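Local coordinates for Afp3 (PDB 6RBN), which probably forms part of the helical sheath around the inner tube of the contractile anti-feeding prophage particle, at residues 202-214 against 297-309. Sequence-based numbering, arbitrary orientation.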
loop_
_atom_site.group_PDB
_atom_site.type_symbol
_atom_site.label_atom_id
_atom_site.label_comp_id
_atom_site.label_asym_id
_atom_site.label_seq_id
_atom_site.Cartn_x
_atom_site.Cartn_y
_atom_site.Cartn_z
ATOM N N ALA D 202 12.253 -68.837 10.794
ATOM C CA ALA D 202 12.886 -67.702 10.140
ATOM C C ALA D 202 13.645 -66.797 11.097
ATOM O O ALA D 202 14.223 -65.805 10.651
ATOM C CB ALA D 202 11.838 -66.877 9.390
ATOM N N GLN D 203 13.671 -67.112 12.387
ATOM C CA GLN D 203 14.317 -66.278 13.386
ATOM C C GLN D 203 15.720 -66.756 13.732
ATOM O O GLN D 203 16.295 -66.288 14.715
ATOM C CB GLN D 203 13.472 -66.243 14.659
ATOM C CG GLN D 203 12.057 -65.731 14.485
ATOM C CD GLN D 203 11.997 -64.305 14.001
ATOM O OE1 GLN D 203 11.551 -64.037 12.892
ATOM N NE2 GLN D 203 12.456 -63.380 14.829
ATOM N N VAL D 204 16.278 -67.691 12.965
ATOM C CA VAL D 204 17.515 -68.373 13.326
ATOM C C VAL D 204 18.508 -68.242 12.180
ATOM O O VAL D 204 18.159 -68.485 11.021
ATOM C CB VAL D 204 17.262 -69.858 13.664
ATOM C CG1 VAL D 204 18.559 -70.601 13.914
ATOM C CG2 VAL D 204 16.387 -69.967 14.880
ATOM N N ALA D 205 19.737 -67.844 12.505
ATOM C CA ALA D 205 20.849 -67.824 11.565
ATOM C C ALA D 205 21.992 -68.639 12.150
ATOM O O ALA D 205 22.540 -68.279 13.196
ATOM C CB ALA D 205 21.302 -66.393 11.283
ATOM N N VAL D 206 22.350 -69.723 11.478
ATOM C CA VAL D 206 23.412 -70.623 11.916
ATOM C C VAL D 206 24.715 -70.150 11.284
ATOM O O VAL D 206 24.707 -69.571 10.199
ATOM C CB VAL D 206 23.049 -72.075 11.532
ATOM C CG1 VAL D 206 24.066 -73.087 12.031
ATOM C CG2 VAL D 206 21.662 -72.419 12.040
ATOM N N TYR D 207 25.838 -70.328 11.986
ATOM C CA TYR D 207 27.160 -69.951 11.480
ATOM C C TYR D 207 28.131 -71.075 11.808
ATOM O O TYR D 207 28.393 -71.345 12.983
ATOM C CB TYR D 207 27.622 -68.625 12.082
ATOM C CG TYR D 207 26.834 -67.443 11.576
ATOM C CD1 TYR D 207 27.188 -66.800 10.398
ATOM C CD2 TYR D 207 25.711 -66.992 12.253
ATOM C CE1 TYR D 207 26.462 -65.727 9.928
ATOM C CE2 TYR D 207 24.976 -65.926 11.784
ATOM C CZ TYR D 207 25.355 -65.298 10.620
ATOM O OH TYR D 207 24.629 -64.231 10.154
ATOM N N TYR D 208 28.670 -71.730 10.777
ATOM C CA TYR D 208 29.338 -73.012 10.991
ATOM C C TYR D 208 30.744 -72.973 11.600
ATOM O O TYR D 208 30.919 -73.584 12.663
ATOM C CB TYR D 208 29.341 -73.828 9.690
ATOM C CG TYR D 208 30.290 -75.005 9.702
ATOM C CD1 TYR D 208 30.068 -76.104 10.513
ATOM C CD2 TYR D 208 31.398 -75.021 8.871
ATOM C CE1 TYR D 208 30.945 -77.169 10.521
ATOM C CE2 TYR D 208 32.271 -76.086 8.865
ATOM C CZ TYR D 208 32.037 -77.159 9.688
ATOM O OH TYR D 208 32.906 -78.225 9.682
ATOM N N PRO D 209 31.769 -72.334 11.014
ATOM C CA PRO D 209 33.137 -72.659 11.446
ATOM C C PRO D 209 33.493 -72.024 12.782
ATOM O O PRO D 209 33.261 -70.836 13.010
ATOM C CB PRO D 209 34.012 -72.081 10.325
ATOM C CG PRO D 209 33.081 -71.753 9.216
ATOM C CD PRO D 209 31.830 -71.350 9.917
ATOM N N ASN D 210 34.038 -72.845 13.677
ATOM C CA ASN D 210 34.617 -72.319 14.902
ATOM C C ASN D 210 35.855 -71.500 14.574
ATOM O O ASN D 210 36.616 -71.818 13.658
ATOM C CB ASN D 210 34.981 -73.443 15.869
ATOM C CG ASN D 210 33.774 -74.040 16.548
ATOM O OD1 ASN D 210 32.865 -73.326 16.959
ATOM N ND2 ASN D 210 33.764 -75.357 16.682
ATOM N N VAL D 211 36.048 -70.430 15.330
ATOM C CA VAL D 211 37.048 -69.424 15.018
ATOM C C VAL D 211 38.094 -69.440 16.123
ATOM O O VAL D 211 37.748 -69.392 17.308
ATOM C CB VAL D 211 36.403 -68.036 14.872
ATOM C CG1 VAL D 211 37.416 -67.059 14.452
ATOM C CG2 VAL D 211 35.278 -68.078 13.856
ATOM N N GLU D 212 39.366 -69.510 15.741
ATOM C CA GLU D 212 40.450 -69.751 16.681
ATOM C C GLU D 212 41.166 -68.458 17.049
ATOM O O GLU D 212 41.412 -67.602 16.195
ATOM C CB GLU D 212 41.449 -70.753 16.106
ATOM C CG GLU D 212 40.881 -72.151 15.978
ATOM C CD GLU D 212 41.874 -73.128 15.400
ATOM O OE1 GLU D 212 42.960 -72.685 14.973
ATOM O OE2 GLU D 212 41.572 -74.338 15.375
ATOM N N VAL D 213 41.501 -68.334 18.328
ATOM C CA VAL D 213 42.085 -67.125 18.897
ATOM C C VAL D 213 43.433 -67.507 19.494
ATOM O O VAL D 213 43.523 -68.528 20.178
ATOM C CB VAL D 213 41.184 -66.501 19.979
ATOM C CG1 VAL D 213 41.770 -65.207 20.516
ATOM C CG2 VAL D 213 39.796 -66.287 19.447
ATOM N N PRO D 214 44.507 -66.738 19.253
ATOM C CA PRO D 214 45.808 -67.008 19.875
ATOM C C PRO D 214 45.809 -66.833 21.393
ATOM O O PRO D 214 44.963 -66.108 21.912
ATOM C CB PRO D 214 46.727 -65.975 19.219
ATOM C CG PRO D 214 46.068 -65.648 17.934
ATOM C CD PRO D 214 44.606 -65.699 18.216
ATOM N N ASN D 297 37.471 -58.605 12.914
ATOM C CA ASN D 297 38.636 -58.095 13.616
ATOM C C ASN D 297 39.030 -59.048 14.734
ATOM O O ASN D 297 38.263 -59.927 15.132
ATOM C CB ASN D 297 38.359 -56.711 14.198
ATOM C CG ASN D 297 38.164 -55.664 13.137
ATOM O OD1 ASN D 297 38.873 -55.640 12.132
ATOM N ND2 ASN D 297 37.198 -54.783 13.350
ATOM N N GLY D 298 40.241 -58.867 15.248
ATOM C CA GLY D 298 40.670 -59.735 16.323
ATOM C C GLY D 298 41.336 -60.992 15.813
ATOM O O GLY D 298 42.552 -61.037 15.608
ATOM N N VAL D 299 40.515 -62.023 15.637
ATOM C CA VAL D 299 40.890 -63.397 15.314
ATOM C C VAL D 299 41.750 -63.537 14.063
ATOM O O VAL D 299 41.774 -62.656 13.199
ATOM C CB VAL D 299 39.618 -64.235 15.162
ATOM C CG1 VAL D 299 38.859 -64.254 16.455
ATOM C CG2 VAL D 299 38.753 -63.645 14.067
ATOM N N SER D 300 42.461 -64.661 13.967
ATOM C CA SER D 300 43.406 -64.909 12.885
ATOM C C SER D 300 42.878 -65.907 11.860
ATOM O O SER D 300 42.848 -65.608 10.663
ATOM C CB SER D 300 44.735 -65.404 13.465
ATOM O OG SER D 300 44.577 -66.669 14.082
ATOM N N ASP D 301 42.457 -67.091 12.302
ATOM C CA ASP D 301 42.110 -68.155 11.371
ATOM C C ASP D 301 40.982 -68.997 11.950
ATOM O O ASP D 301 40.843 -69.124 13.168
ATOM C CB ASP D 301 43.331 -69.033 11.068
ATOM C CG ASP D 301 43.141 -69.913 9.843
ATOM O OD1 ASP D 301 42.075 -69.839 9.196
ATOM O OD2 ASP D 301 44.067 -70.689 9.529
ATOM N N VAL D 302 40.180 -69.572 11.054
ATOM C CA VAL D 302 39.099 -70.479 11.423
ATOM C C VAL D 302 39.663 -71.863 11.707
ATOM O O VAL D 302 40.821 -72.151 11.392
ATOM C CB VAL D 302 38.025 -70.548 10.323
ATOM C CG1 VAL D 302 37.301 -69.231 10.207
ATOM C CG2 VAL D 302 38.662 -70.912 9.000
ATOM N N SER D 303 38.842 -72.732 12.297
ATOM C CA SER D 303 39.299 -74.078 12.623
ATOM C C SER D 303 39.246 -75.003 11.414
ATOM O O SER D 303 40.060 -75.925 11.301
ATOM C CB SER D 303 38.463 -74.653 13.762
ATOM O OG SER D 303 37.131 -74.869 13.344
ATOM N N VAL D 304 38.289 -74.790 10.514
ATOM C CA VAL D 304 38.132 -75.596 9.309
ATOM C C VAL D 304 38.067 -74.654 8.119
ATOM O O VAL D 304 37.194 -73.779 8.064
ATOM C CB VAL D 304 36.873 -76.479 9.357
ATOM C CG1 VAL D 304 36.667 -77.176 8.028
ATOM C CG2 VAL D 304 36.972 -77.503 10.470
ATOM N N ARG D 305 38.979 -74.824 7.166
ATOM C CA ARG D 305 38.948 -74.039 5.939
ATOM C C ARG D 305 37.953 -74.684 4.983
ATOM O O ARG D 305 38.179 -75.795 4.497
ATOM C CB ARG D 305 40.336 -73.943 5.317
ATOM C CG ARG D 305 41.332 -73.200 6.184
ATOM C CD ARG D 305 42.686 -73.137 5.523
ATOM N NE ARG D 305 42.661 -72.298 4.331
ATOM C CZ ARG D 305 42.931 -71.000 4.336
ATOM N NH1 ARG D 305 43.260 -70.398 5.468
ATOM N NH2 ARG D 305 42.884 -70.305 3.209
ATOM N N VAL D 306 36.856 -73.987 4.717
ATOM C CA VAL D 306 35.719 -74.552 4.000
ATOM C C VAL D 306 35.859 -74.251 2.513
ATOM O O VAL D 306 36.067 -73.102 2.118
ATOM C CB VAL D 306 34.400 -74.005 4.564
ATOM C CG1 VAL D 306 33.222 -74.479 3.758
ATOM C CG2 VAL D 306 34.238 -74.423 6.009
ATOM N N THR D 307 35.741 -75.289 1.685
ATOM C CA THR D 307 35.829 -75.142 0.241
ATOM C C THR D 307 34.501 -74.650 -0.328
ATOM O O THR D 307 33.528 -74.431 0.393
ATOM C CB THR D 307 36.212 -76.467 -0.411
ATOM O OG1 THR D 307 35.137 -77.399 -0.264
ATOM C CG2 THR D 307 37.419 -77.043 0.272
ATOM N N ASN D 308 34.468 -74.470 -1.651
ATOM C CA ASN D 308 33.221 -74.088 -2.308
ATOM C C ASN D 308 32.262 -75.266 -2.403
ATOM O O ASN D 308 31.046 -75.095 -2.280
ATOM C CB ASN D 308 33.497 -73.531 -3.704
ATOM C CG ASN D 308 34.140 -72.165 -3.671
ATOM O OD1 ASN D 308 33.797 -71.326 -2.843
ATOM N ND2 ASN D 308 35.065 -71.928 -4.589
ATOM N N GLU D 309 32.792 -76.473 -2.617
ATOM C CA GLU D 309 31.943 -77.616 -2.931
ATOM C C GLU D 309 31.161 -78.096 -1.715
ATOM O O GLU D 309 30.073 -78.663 -1.855
ATOM C CB GLU D 309 32.783 -78.752 -3.513
ATOM C CG GLU D 309 33.278 -78.478 -4.921
ATOM C CD GLU D 309 34.559 -77.676 -4.954
ATOM O OE1 GLU D 309 35.161 -77.448 -3.885
ATOM O OE2 GLU D 309 34.947 -77.242 -6.055
#
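The ring of Y208 meets V306 at its edge: V306 CG2 lies in the ring plane, 3.8 Å from Y208 CE2. With CG anti to the backbone N (chi1 166°), the tyrosine carries that edge to the segment 297-309, and P209 continues the apolar seam, its CB facing CB of V302 and its CG the same V306 methyl. Beyond the proline the chains pair antiparallel. V211 and V302 form a non-hydrogen-bonded pair with CA atoms 4.3 Å apart, and the side chains of V211 and V299 cross at about a right angle, with V211 CG1 3.7 Å from V299 CB. From V213, CG2 closes on V299 CG1, while helix 271-284 adds L273 against V299. Two donors of S303 grip the carbonyl O of N210: the backbone N at 2.8 Å, nearly in line with the C=O, and OG at 3.1 Å, tilted 35° from the carbonyl plane. Next along, E212 N donates to D301 O at 3.0 Å. The extended E212 side chain lies over S303, with OE2 3.5 Å from S303 CB. Strand 211-213 is the middle one of a small antiparallel sheet, between 266-268 and 301-302. R305, next to V304, donates to Q96 O of the Afp2 chain, so the loop after strand 301-302 lies at the contact with that chain. Valines and proline thus supply apolar cohesion, while the two donors of S303 satisfy the carbonyl O of N210 and hold S303 against it.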